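PDB 4K3Y: neuraminidase from Influenza A virus, which adopts the six-bladed beta-propeller of influenza neuraminidases, although as a neuraminidase-like protein of a bat virus it may not cleave sialic acid as its relatives do. Local coordinates for residues Tyr80-Gly85 against Asp91-Glu96; Ala102-Cys105 against Gln110-Val113; Asn44-Ser49 against Leu353-Gly358; Tyr322-Glu327 against Glu333-Ile338. One frame throughout, in Å; residues are numbered along the deposited sequence.

Contact 1. Residues Tyr80-Gly85 against Asp91-Glu96; sequences YSVKLG and DKLKFE
S81 holds OG between its backbone N and carbonyl carbon (chi1 67°), and the E96 chain bends at its second torsion (-81°); together these turns set the hydroxyl against the carboxylate. OG donates to E96 OE2 at 2.8 Å, and OE2 accepts on its anti lone pair, away from the other oxygen. The same OE2 of E96 forms a salt bridge with K94 NZ at 3.5 Å, while R54 of strand 53-61 hydrogen-bonds to S81 OG through NE. Beneath them S81 and K94 form an antiparallel hydrogen-bonded pair, each N to the other's O. Y80 and F95, the adjoining non-hydrogen-bonded pair, send their rings to the opposite sheet face. The F95 edge is directed at the Y80 face in a T-shaped stack, with centroids 5.9 Å apart and planes at 71°. L93 extends this apolar side: its CG lies 3.8 Å from Y80 CD2, and its CD1 lies 3.7 Å from CG1 of V82, the two side chains lying side by side and pointing the same way. The hairpin thus separates its chemistry by face: aromatic and aliphatic packing on one, and on the other a carboxylate whose negative charge is probably eased by the serine and lysine.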
loop_
_atom_site.group_PDB
_atom_site.type_symbol
_atom_site.label_atom_id
_atom_site.label_comp_id
_atom_site.label_asym_id
_atom_site.label_seq_id
_atom_site.Cartn_x
_atom_site.Cartn_y
_atom_site.Cartn_z
ATOM N N TYR C 80 -17.159 -1.438 2.199
ATOM C CA TYR C 80 -15.770 -1.343 1.770
ATOM C C TYR C 80 -15.689 -0.637 0.436
ATOM O O TYR C 80 -16.704 -0.443 -0.236
ATOM C CB TYR C 80 -15.145 -2.737 1.633
ATOM C CG TYR C 80 -15.022 -3.471 2.943
ATOM C CD1 TYR C 80 -16.084 -4.226 3.450
ATOM C CD2 TYR C 80 -13.842 -3.412 3.683
ATOM C CE1 TYR C 80 -15.968 -4.905 4.655
ATOM C CE2 TYR C 80 -13.721 -4.085 4.892
ATOM C CZ TYR C 80 -14.782 -4.830 5.375
ATOM O OH TYR C 80 -14.658 -5.500 6.575
ATOM N N SER C 81 -14.475 -0.251 0.059
ATOM C CA SER C 81 -14.212 0.232 -1.287
ATOM C C SER C 81 -12.856 -0.305 -1.700
ATOM O O SER C 81 -12.046 -0.658 -0.836
ATOM C CB SER C 81 -14.244 1.762 -1.356
ATOM O OG SER C 81 -13.169 2.334 -0.637
ATOM N N VAL C 82 -12.637 -0.408 -3.012
ATOM C CA VAL C 82 -11.298 -0.586 -3.576
ATOM C C VAL C 82 -11.151 0.383 -4.735
ATOM O O VAL C 82 -12.133 0.961 -5.200
ATOM C CB VAL C 82 -11.040 -2.020 -4.094
ATOM C CG1 VAL C 82 -11.103 -3.030 -2.945
ATOM C CG2 VAL C 82 -12.032 -2.364 -5.200
ATOM N N LYS C 83 -9.929 0.589 -5.194
ATOM C CA LYS C 83 -9.752 1.394 -6.384
ATOM C C LYS C 83 -10.281 0.536 -7.515
ATOM O O LYS C 83 -9.912 -0.645 -7.610
ATOM C CB LYS C 83 -8.275 1.695 -6.596
ATOM C CG LYS C 83 -7.972 2.677 -7.698
ATOM C CD LYS C 83 -6.523 2.513 -8.088
ATOM C CE LYS C 83 -5.993 3.685 -8.888
ATOM N NZ LYS C 83 -4.539 3.470 -9.158
ATOM N N LEU C 84 -11.174 1.091 -8.337
ATOM C CA LEU C 84 -11.686 0.346 -9.497
ATOM C C LEU C 84 -10.534 -0.121 -10.383
ATOM O O LEU C 84 -9.750 0.698 -10.870
ATOM C CB LEU C 84 -12.652 1.186 -10.325
ATOM C CG LEU C 84 -13.159 0.482 -11.594
ATOM C CD1 LEU C 84 -14.120 -0.665 -11.270
ATOM C CD2 LEU C 84 -13.821 1.486 -12.534
ATOM N N GLY C 85 -10.437 -1.434 -10.580
ATOM C CA GLY C 85 -9.361 -2.028 -11.361
ATOM C C GLY C 85 -8.627 -3.036 -10.506
ATOM O O GLY C 85 -7.977 -3.960 -11.012
ATOM N N ASP C 91 -5.738 -7.118 1.033
ATOM C CA ASP C 91 -4.682 -6.125 0.891
ATOM C C ASP C 91 -5.206 -4.839 0.263
ATOM O O ASP C 91 -4.674 -3.763 0.503
ATOM C CB ASP C 91 -3.541 -6.699 0.040
ATOM C CG ASP C 91 -3.158 -8.121 0.447
ATOM O OD1 ASP C 91 -3.898 -8.741 1.242
ATOM O OD2 ASP C 91 -2.122 -8.625 -0.038
ATOM N N LYS C 92 -6.256 -4.939 -0.541
ATOM C CA LYS C 92 -6.710 -3.774 -1.292
ATOM C C LYS C 92 -7.940 -3.076 -0.675
ATOM O O LYS C 92 -8.358 -2.008 -1.141
ATOM C CB LYS C 92 -6.960 -4.164 -2.751
ATOM C CG LYS C 92 -5.704 -4.584 -3.503
ATOM C CD LYS C 92 -4.700 -3.443 -3.607
ATOM C CE LYS C 92 -3.499 -3.846 -4.451
ATOM N NZ LYS C 92 -3.032 -5.213 -4.076
ATOM N N LEU C 93 -8.489 -3.666 0.389
ATOM C CA LEU C 93 -9.737 -3.195 1.008
ATOM C C LEU C 93 -9.557 -1.949 1.864
ATOM O O LEU C 93 -8.720 -1.943 2.769
ATOM C CB LEU C 93 -10.318 -4.289 1.900
ATOM C CG LEU C 93 -11.414 -5.174 1.316
ATOM C CD1 LEU C 93 -11.163 -5.428 -0.145
ATOM C CD2 LEU C 93 -11.487 -6.494 2.054
ATOM N N LYS C 94 -10.335 -0.904 1.582
ATOM C CA LYS C 94 -10.493 0.214 2.516
ATOM C C LYS C 94 -11.828 0.032 3.226
ATOM O O LYS C 94 -12.881 -0.025 2.581
ATOM C CB LYS C 94 -10.462 1.563 1.780
ATOM C CG LYS C 94 -10.906 2.790 2.617
ATOM C CD LYS C 94 -10.243 4.080 2.074
ATOM C CE LYS C 94 -11.057 5.358 2.301
ATOM N NZ LYS C 94 -11.155 6.178 1.033
ATOM N N PHE C 95 -11.789 -0.096 4.545
ATOM C CA PHE C 95 -13.017 -0.148 5.340
ATOM C C PHE C 95 -13.678 1.238 5.365
ATOM O O PHE C 95 -12.998 2.264 5.423
ATOM C CB PHE C 95 -12.705 -0.643 6.755
ATOM C CG PHE C 95 -13.822 -0.450 7.726
ATOM C CD1 PHE C 95 -14.907 -1.323 7.744
ATOM C CD2 PHE C 95 -13.785 0.589 8.634
ATOM C CE1 PHE C 95 -15.937 -1.150 8.645
ATOM C CE2 PHE C 95 -14.818 0.764 9.539
ATOM C CZ PHE C 95 -15.893 -0.108 9.539
ATOM N N GLU C 96 -15.004 1.274 5.306
ATOM C CA GLU C 96 -15.687 2.539 5.067
ATOM C C GLU C 96 -16.723 2.918 6.125
ATOM O O GLU C 96 -16.790 4.078 6.561
ATOM C CB GLU C 96 -16.310 2.530 3.669
ATOM C CG GLU C 96 -15.279 2.587 2.541
ATOM C CD GLU C 96 -14.770 4.007 2.265
ATOM O OE1 GLU C 96 -15.114 4.940 3.046
ATOM O OE2 GLU C 96 -14.034 4.188 1.254
#

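Contact 2. Residues Ala102-Cys105 against Gln110-Val113; sequences ASSC and QWTV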
loop_
_atom_site.group_PDB
_atom_site.type_symbol
_atom_site.label_atom_id
_atom_site.label_comp_id
_atom_site.label_asym_id
_atom_site.label_seq_id
_atom_site.Cartn_x
_atom_site.Cartn_y
_atom_site.Cartn_z
ATOM N N ALA C 102 -25.310 1.291 1.125
ATOM C CA ALA C 102 -24.523 2.511 1.064
ATOM C C ALA C 102 -24.622 3.236 -0.266
ATOM O O ALA C 102 -24.808 2.633 -1.319
ATOM C CB ALA C 102 -23.047 2.234 1.424
ATOM N N SER C 103 -24.504 4.549 -0.186
ATOM C CA SER C 103 -24.251 5.392 -1.335
ATOM C C SER C 103 -22.986 6.201 -0.995
ATOM O O SER C 103 -22.755 6.542 0.178
ATOM C CB SER C 103 -25.453 6.303 -1.558
ATOM O OG SER C 103 -25.327 7.048 -2.754
ATOM N N SER C 104 -22.141 6.487 -1.985
ATOM C CA SER C 104 -21.005 7.405 -1.739
ATOM C C SER C 104 -20.812 8.443 -2.846
ATOM O O SER C 104 -21.314 8.262 -3.955
ATOM C CB SER C 104 -19.698 6.644 -1.508
ATOM O OG SER C 104 -19.299 5.984 -2.691
ATOM N N CYS C 105 -20.097 9.520 -2.524
ATOM C CA CYS C 105 -19.788 10.602 -3.465
ATOM C C CYS C 105 -18.512 11.319 -2.987
ATOM O O CYS C 105 -18.133 11.176 -1.823
ATOM C CB CYS C 105 -20.920 11.588 -3.712
ATOM S SG CYS C 105 -22.381 11.412 -2.643
ATOM N N GLN C 110 -13.225 15.404 0.479
ATOM C CA GLN C 110 -13.328 14.067 1.047
ATOM C C GLN C 110 -14.461 13.194 0.476
ATOM O O GLN C 110 -15.395 13.686 -0.189
ATOM C CB GLN C 110 -13.456 14.163 2.567
ATOM C CG GLN C 110 -12.325 13.493 3.312
ATOM C CD GLN C 110 -11.175 14.421 3.573
ATOM O OE1 GLN C 110 -11.342 15.638 3.599
ATOM N NE2 GLN C 110 -9.994 13.855 3.765
ATOM N N TRP C 111 -14.363 11.890 0.737
ATOM C CA TRP C 111 -15.467 10.975 0.470
ATOM C C TRP C 111 -16.610 11.138 1.480
ATOM O O TRP C 111 -16.403 11.044 2.711
ATOM C CB TRP C 111 -14.997 9.515 0.498
ATOM C CG TRP C 111 -14.252 9.123 -0.713
ATOM C CD1 TRP C 111 -12.902 8.972 -0.832
ATOM C CD2 TRP C 111 -14.807 8.827 -2.003
ATOM N NE1 TRP C 111 -12.578 8.606 -2.118
ATOM C CE2 TRP C 111 -13.730 8.504 -2.858
ATOM C CE3 TRP C 111 -16.108 8.801 -2.516
ATOM C CZ2 TRP C 111 -13.913 8.166 -4.206
ATOM C CZ3 TRP C 111 -16.290 8.463 -3.860
ATOM C CH2 TRP C 111 -15.198 8.154 -4.684
ATOM N N THR C 112 -17.810 11.378 0.952
ATOM C CA THR C 112 -19.041 11.272 1.724
ATOM C C THR C 112 -19.646 9.870 1.533
ATOM O O THR C 112 -19.828 9.391 0.404
ATOM C CB THR C 112 -20.063 12.321 1.289
ATOM O OG1 THR C 112 -19.469 13.630 1.349
ATOM C CG2 THR C 112 -21.289 12.251 2.185
ATOM N N VAL C 113 -19.948 9.206 2.641
ATOM C CA VAL C 113 -20.530 7.877 2.577
ATOM C C VAL C 113 -21.818 7.803 3.394
ATOM O O VAL C 113 -21.796 7.952 4.623
ATOM C CB VAL C 113 -19.543 6.824 3.098
ATOM C CG1 VAL C 113 -20.207 5.452 3.171
ATOM C CG2 VAL C 113 -18.298 6.782 2.221
#
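S104 and C105 pair with V113 and T112 in the beta hairpin that starts a four-stranded antiparallel blade of the propeller. C105 and T112 are the hydrogen-bonded pair: C105 N donates to T112 O at 2.9 Å, and T112 N returns a bond to C105 O at 2.8 Å. S104 and V113 form the next, non-hydrogen-bonded pair, where the S104 CA hydrogen is directed at T112 O (CA to O 3.1 Å) and CB of S104 rests 4.0 Å from V113 CG2. W111 carries its CG beside the backbone N (chi1 -76°), which swings the indole back across the end of strand 101-106. The six-membered part of the ring does the touching: CZ3 comes within 3.7 Å of C105 C, while C105 O near CE3 and S104 OG near CZ3 both approach obliquely. C105 O, the acceptor for T112 N, thus also lies beside the indole. On the face shared by C105 and T112, the C105 sulfur is tied to C149 by a disulfide. Within its own hairpin W111 forms an edge-to-face pair with H106. Its indole also meets the ring of F56, and S104 packs on F45, so one side of the hairpin lies against strands 40-48 and 53-61 of the preceding blade. Strand 121-126 continues the sheet beyond strand 111-117, with I124 and Y126 against T112.

Contact 3. Residues Asn44-Ser49 against Leu353-Gly358; sequences NFVSCS and LITFCG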
loop_
_atom_site.group_PDB
_atom_site.type_symbol
_atom_site.label_atom_id
_atom_site.label_comp_id
_atom_site.label_asym_id
_atom_site.label_seq_id
_atom_site.Cartn_x
_atom_site.Cartn_y
_atom_site.Cartn_z
ATOM N N ASN C 44 -22.671 -3.703 -5.267
ATOM C CA ASN C 44 -21.599 -2.943 -5.885
ATOM C C ASN C 44 -22.117 -1.698 -6.599
ATOM O O ASN C 44 -23.254 -1.652 -7.070
ATOM C CB ASN C 44 -20.793 -3.821 -6.842
ATOM C CG ASN C 44 -20.189 -5.021 -6.152
ATOM O OD1 ASN C 44 -19.044 -4.983 -5.717
ATOM N ND2 ASN C 44 -20.963 -6.093 -6.038
ATOM N N PHE C 45 -21.275 -0.677 -6.638
ATOM C CA PHE C 45 -21.504 0.489 -7.473
ATOM C C PHE C 45 -20.189 1.267 -7.555
ATOM O O PHE C 45 -19.250 1.034 -6.783
ATOM C CB PHE C 45 -22.642 1.377 -6.931
ATOM C CG PHE C 45 -22.295 2.097 -5.664
ATOM C CD1 PHE C 45 -22.474 1.485 -4.428
ATOM C CD2 PHE C 45 -21.767 3.391 -5.704
ATOM C CE1 PHE C 45 -22.142 2.158 -3.241
ATOM C CE2 PHE C 45 -21.430 4.063 -4.531
ATOM C CZ PHE C 45 -21.625 3.447 -3.295
ATOM N N VAL C 46 -20.130 2.197 -8.494
ATOM C CA VAL C 46 -18.912 2.930 -8.715
ATOM C C VAL C 46 -19.135 4.403 -8.434
ATOM O O VAL C 46 -20.160 4.986 -8.836
ATOM C CB VAL C 46 -18.426 2.737 -10.146
ATOM C CG1 VAL C 46 -17.179 3.580 -10.420
ATOM C CG2 VAL C 46 -18.145 1.264 -10.381
ATOM N N SER C 47 -18.186 4.995 -7.712
ATOM C CA SER C 47 -18.147 6.443 -7.585
ATOM C C SER C 47 -16.726 6.958 -7.783
ATOM O O SER C 47 -15.734 6.323 -7.373
ATOM C CB SER C 47 -18.711 6.902 -6.256
ATOM O OG SER C 47 -19.054 8.269 -6.342
ATOM N N CYS C 48 -16.636 8.111 -8.430
ATOM C CA CYS C 48 -15.344 8.661 -8.783
ATOM C C CYS C 48 -15.042 9.929 -8.004
ATOM O O CYS C 48 -15.943 10.717 -7.715
ATOM C CB CYS C 48 -15.291 8.909 -10.289
ATOM S SG CYS C 48 -15.356 7.364 -11.210
ATOM N N SER C 49 -13.775 10.089 -7.626
ATOM C CA SER C 49 -13.270 11.339 -7.051
ATOM C C SER C 49 -12.541 12.123 -8.136
ATOM O O SER C 49 -12.737 11.886 -9.330
ATOM C CB SER C 49 -12.309 11.053 -5.908
ATOM O OG SER C 49 -11.079 10.554 -6.411
ATOM N N LEU C 353 -18.425 -7.275 -11.360
ATOM C CA LEU C 353 -18.659 -6.001 -12.000
ATOM C C LEU C 353 -18.066 -5.931 -13.388
ATOM O O LEU C 353 -16.922 -6.371 -13.610
ATOM C CB LEU C 353 -17.998 -4.935 -11.141
ATOM C CG LEU C 353 -18.844 -3.843 -10.525
ATOM C CD1 LEU C 353 -18.062 -2.552 -10.623
ATOM C CD2 LEU C 353 -20.153 -3.743 -11.255
ATOM N N ILE C 354 -18.852 -5.381 -14.316
ATOM C CA ILE C 354 -18.346 -4.933 -15.608
ATOM C C ILE C 354 -18.700 -3.462 -15.670
ATOM O O ILE C 354 -19.762 -3.052 -15.161
ATOM C CB ILE C 354 -19.061 -5.610 -16.763
ATOM C CG1 ILE C 354 -19.287 -7.068 -16.439
ATOM C CG2 ILE C 354 -18.254 -5.490 -18.074
ATOM C CD1 ILE C 354 -19.263 -7.877 -17.654
ATOM N N THR C 355 -17.820 -2.668 -16.278
ATOM C CA THR C 355 -18.089 -1.246 -16.452
ATOM C C THR C 355 -17.920 -0.868 -17.921
ATOM O O THR C 355 -17.179 -1.520 -18.660
ATOM C CB THR C 355 -17.199 -0.373 -15.539
ATOM O OG1 THR C 355 -15.829 -0.703 -15.759
ATOM C CG2 THR C 355 -17.521 -0.608 -14.073
ATOM N N PHE C 356 -18.613 0.182 -18.341
ATOM C CA PHE C 356 -18.586 0.600 -19.732
ATOM C C PHE C 356 -18.543 2.103 -19.719
ATOM O O PHE C 356 -19.197 2.723 -18.883
ATOM C CB PHE C 356 -19.876 0.164 -20.450
ATOM C CG PHE C 356 -19.901 -1.283 -20.842
ATOM C CD1 PHE C 356 -20.417 -2.253 -19.975
ATOM C CD2 PHE C 356 -19.429 -1.683 -22.095
ATOM C CE1 PHE C 356 -20.438 -3.612 -20.350
ATOM C CE2 PHE C 356 -19.450 -3.028 -22.473
ATOM C CZ PHE C 356 -19.953 -3.998 -21.605
ATOM N N CYS C 357 -17.790 2.692 -20.643
ATOM C CA CYS C 357 -17.797 4.145 -20.831
ATOM C C CYS C 357 -18.108 4.426 -22.278
ATOM O O CYS C 357 -17.887 3.569 -23.144
ATOM C CB CYS C 357 -16.451 4.754 -20.435
ATOM S SG CYS C 357 -16.114 4.614 -18.659
ATOM N N GLY C 358 -18.637 5.610 -22.551
ATOM C CA GLY C 358 -19.069 5.922 -23.902
ATOM C C GLY C 358 -17.955 6.299 -24.871
ATOM O O GLY C 358 -16.972 6.939 -24.489
#
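V46 and L353 make the close part of this contact, with CG2 of the valine 3.8 Å from CD1 of the leucine and the two side chains crossing at a slant. The valine puts CG1 anti to its backbone N (chi1 177°), which leaves CG2 beside that N as the branch that touches. This methyl also meets CG2 of T355 at 4.2 Å, the V46 and T355 side chains standing roughly at right angles, so it bridges two alternate residues of strand 353-358. N44 adds a more distant touch, its CB 4.2 Å from L353 CG; its amide is held by E339 and R55, just as the T355 hydroxyl is held by T24. Beyond T355 the direct packing ends. The strands run at 37° to each other, with axes no closer than 8.8 Å, and toward C48 and C357 the two segments no longer touch. This looser end is buried rather than open to solvent: Y322 lies against V46, C48, T355 and C357, and W337 packs on V46 and T355. Strand 40-48, the edge strand of its blade, thus lies over a face of the sheet in which strand 349-359 sits between strands 20-26 and 335-343.

Contact 4. Residues Tyr322-Glu327 against Glu333-Ile338; sequences YQPAYE and ELCFWI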
loop_
_atom_site.group_PDB
_atom_site.type_symbol
_atom_site.label_atom_id
_atom_site.label_comp_id
_atom_site.label_asym_id
_atom_site.label_seq_id
_atom_site.Cartn_x
_atom_site.Cartn_y
_atom_site.Cartn_z
ATOM N N TYR C 322 -22.244 6.373 -13.538
ATOM C CA TYR C 322 -21.188 7.147 -12.866
ATOM C C TYR C 322 -20.410 8.042 -13.826
ATOM O O TYR C 322 -20.217 7.679 -14.988
ATOM C CB TYR C 322 -20.240 6.241 -12.063
ATOM C CG TYR C 322 -19.295 5.384 -12.876
ATOM C CD1 TYR C 322 -19.713 4.162 -13.417
ATOM C CD2 TYR C 322 -17.969 5.771 -13.073
ATOM C CE1 TYR C 322 -18.840 3.359 -14.154
ATOM C CE2 TYR C 322 -17.086 4.974 -13.805
ATOM C CZ TYR C 322 -17.525 3.772 -14.340
ATOM O OH TYR C 322 -16.651 2.992 -15.064
ATOM N N GLN C 323 -19.980 9.210 -13.336
ATOM C CA GLN C 323 -19.157 10.142 -14.126
ATOM C C GLN C 323 -17.732 10.300 -13.573
ATOM O O GLN C 323 -17.544 10.794 -12.457
ATOM C CB GLN C 323 -19.831 11.510 -14.195
ATOM C CG GLN C 323 -21.085 11.529 -15.051
ATOM C CD GLN C 323 -21.951 12.771 -14.811
ATOM O OE1 GLN C 323 -22.249 13.138 -13.659
ATOM N NE2 GLN C 323 -22.362 13.423 -15.903
ATOM N N PRO C 324 -16.720 9.875 -14.352
ATOM C CA PRO C 324 -15.313 10.063 -13.964
ATOM C C PRO C 324 -14.962 11.548 -14.020
ATOM O O PRO C 324 -15.443 12.215 -14.942
ATOM C CB PRO C 324 -14.540 9.309 -15.059
ATOM C CG PRO C 324 -15.541 8.448 -15.746
ATOM C CD PRO C 324 -16.845 9.180 -15.645
ATOM N N ALA C 325 -14.168 12.062 -13.078
ATOM C CA ALA C 325 -13.791 13.476 -13.143
ATOM C C ALA C 325 -12.367 13.778 -12.690
ATOM O O ALA C 325 -12.125 14.750 -11.958
ATOM C CB ALA C 325 -14.799 14.351 -12.392
ATOM N N TYR C 326 -11.433 12.933 -13.112
ATOM C CA TYR C 326 -10.013 13.279 -13.065
ATOM C C TYR C 326 -9.566 13.519 -14.508
ATOM O O TYR C 326 -8.476 13.133 -14.950
ATOM C CB TYR C 326 -9.185 12.221 -12.342
ATOM C CG TYR C 326 -9.462 10.785 -12.742
ATOM C CD1 TYR C 326 -10.552 10.084 -12.229
ATOM C CD2 TYR C 326 -8.608 10.120 -13.612
ATOM C CE1 TYR C 326 -10.788 8.767 -12.591
ATOM C CE2 TYR C 326 -8.833 8.812 -13.974
ATOM C CZ TYR C 326 -9.921 8.136 -13.464
ATOM O OH TYR C 326 -10.128 6.826 -13.840
ATOM N N GLU C 327 -10.468 14.179 -15.225
ATOM C CA GLU C 327 -10.278 14.578 -16.601
ATOM C C GLU C 327 -9.522 15.897 -16.654
ATOM O O GLU C 327 -9.431 16.629 -15.665
ATOM C CB GLU C 327 -11.647 14.734 -17.289
ATOM C CG GLU C 327 -12.841 15.049 -16.336
ATOM C CD GLU C 327 -13.562 16.364 -16.654
ATOM O OE1 GLU C 327 -12.937 17.273 -17.243
ATOM O OE2 GLU C 327 -14.758 16.496 -16.305
ATOM N N GLU C 333 -17.391 12.917 -19.404
ATOM C CA GLU C 333 -17.592 11.510 -19.773
ATOM C C GLU C 333 -18.626 10.779 -18.887
ATOM O O GLU C 333 -18.746 11.045 -17.683
ATOM C CB GLU C 333 -16.247 10.763 -19.834
ATOM C CG GLU C 333 -16.335 9.225 -19.929
ATOM C CD GLU C 333 -16.692 8.690 -21.325
ATOM O OE1 GLU C 333 -17.576 9.266 -21.999
ATOM O OE2 GLU C 333 -16.090 7.676 -21.747
ATOM N N LEU C 334 -19.382 9.874 -19.500
ATOM C CA LEU C 334 -20.428 9.127 -18.806
ATOM C C LEU C 334 -20.171 7.628 -18.920
ATOM O O LEU C 334 -19.797 7.113 -19.982
ATOM C CB LEU C 334 -21.801 9.481 -19.390
ATOM C CG LEU C 334 -23.046 8.985 -18.663
ATOM C CD1 LEU C 334 -22.970 9.293 -17.163
ATOM C CD2 LEU C 334 -24.314 9.589 -19.286
ATOM N N CYS C 335 -20.370 6.930 -17.813
ATOM C CA CYS C 335 -20.139 5.489 -17.761
ATOM C C CYS C 335 -21.261 4.765 -17.029
ATOM O O CYS C 335 -22.073 5.387 -16.336
ATOM C CB CYS C 335 -18.832 5.199 -17.015
ATOM S SG CYS C 335 -17.371 5.943 -17.742
ATOM N N PHE C 336 -21.295 3.445 -17.161
ATOM C CA PHE C 336 -22.173 2.649 -16.304
ATOM C C PHE C 336 -21.515 1.362 -15.805
ATOM O O PHE C 336 -20.560 0.848 -16.415
ATOM C CB PHE C 336 -23.555 2.382 -16.946
ATOM C CG PHE C 336 -23.506 1.591 -18.213
ATOM C CD1 PHE C 336 -23.518 0.199 -18.175
ATOM C CD2 PHE C 336 -23.489 2.229 -19.451
ATOM C CE1 PHE C 336 -23.482 -0.548 -19.353
ATOM C CE2 PHE C 336 -23.459 1.485 -20.640
ATOM C CZ PHE C 336 -23.451 0.097 -20.586
ATOM N N TRP C 337 -22.009 0.881 -14.666
ATOM C CA TRP C 337 -21.575 -0.393 -14.119
ATOM C C TRP C 337 -22.749 -1.369 -14.148
ATOM O O TRP C 337 -23.898 -0.978 -13.946
ATOM C CB TRP C 337 -21.052 -0.237 -12.686
ATOM C CG TRP C 337 -22.034 0.443 -11.755
ATOM C CD1 TRP C 337 -22.025 1.751 -11.390
ATOM C CD2 TRP C 337 -23.154 -0.155 -11.077
ATOM N NE1 TRP C 337 -23.058 2.013 -10.526
ATOM C CE2 TRP C 337 -23.768 0.862 -10.314
ATOM C CE3 TRP C 337 -23.697 -1.449 -11.039
ATOM C CZ2 TRP C 337 -24.910 0.636 -9.531
ATOM C CZ3 TRP C 337 -24.834 -1.672 -10.259
ATOM C CH2 TRP C 337 -25.426 -0.632 -9.517
ATOM N N ILE C 338 -22.434 -2.636 -14.399
ATOM C CA ILE C 338 -23.396 -3.721 -14.367
ATOM C C ILE C 338 -22.975 -4.780 -13.356
ATOM O O ILE C 338 -21.935 -5.416 -13.533
ATOM C CB ILE C 338 -23.445 -4.438 -15.722
ATOM C CG1 ILE C 338 -23.673 -3.447 -16.872
ATOM C CG2 ILE C 338 -24.496 -5.555 -15.704
ATOM C CD1 ILE C 338 -23.750 -4.132 -18.243
#
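Y322 lays its ring against C335, and the path from CB outward shows how. At CB the chain turns so that CG falls between the backbone N and the carbonyl carbon (chi1 72°), carrying the ring across strand 335-338. CG is still 4.2 Å from C335 CB. On one side of the ring CD1 meets W337 CD1 at 3.9 Å, at the edge of the indole, and farther out CE1 reaches 3.7 Å from the backbone C of F336, which lies near the tyrosine ring plane. CD2 and CE2 run along the side nearer the cysteine sulfur, and CZ lies close to C335 CB. The tip, OH, is 4.0 Å from C335 SG and also packs near L84. Taken as a whole, the ring receives C335 CB over one face as a CH-pi contact, 3.5 Å from the centroid and 20° off the normal, while SG makes an oblique sulfur-aromatic contact. P324 also touches the sulfur, its CG 3.7 Å from C335 SG. Two backbone bonds fix this alignment: Y322 N to C335 O at 3.0 Å, and C335 N to Y322 O at 2.9 Å. Q323 CG meets L334 CD1 where the two side chains cross at a slant, and the Q323 amide binds Y201. C335 is disulfide-bonded to C357 on the next strand. The whole is an antiparallel strand pair at the mouth of a loop, joining strands 315-322 and 335-343, an edge strand and its neighbour, of a four-stranded antiparallel propeller blade.

Overall arrangement
Contacts 1 and 2 lie in successive blades, centres about 13 Å apart, and meet where E96 OE1 packs 3.8 Å from V113 CG2. Contact 3 spans 303 intervening residues and brings the blade of strands 40-48 to 94-98 against the one built from the C-terminal strands and strand 20-26, which suits the closure of a propeller ring. Contact 4 lies inside that loop, its centre about 6 Å from that of contact 3, and the two are joined covalently by the C335-C357 disulfide and by strand pairing of F336 with F356. Contact 3 also reaches contact 2 through F45, S47 and W111. Contact 1 touches contact 4 where L84 packs on Y322, and both touch the second subunit.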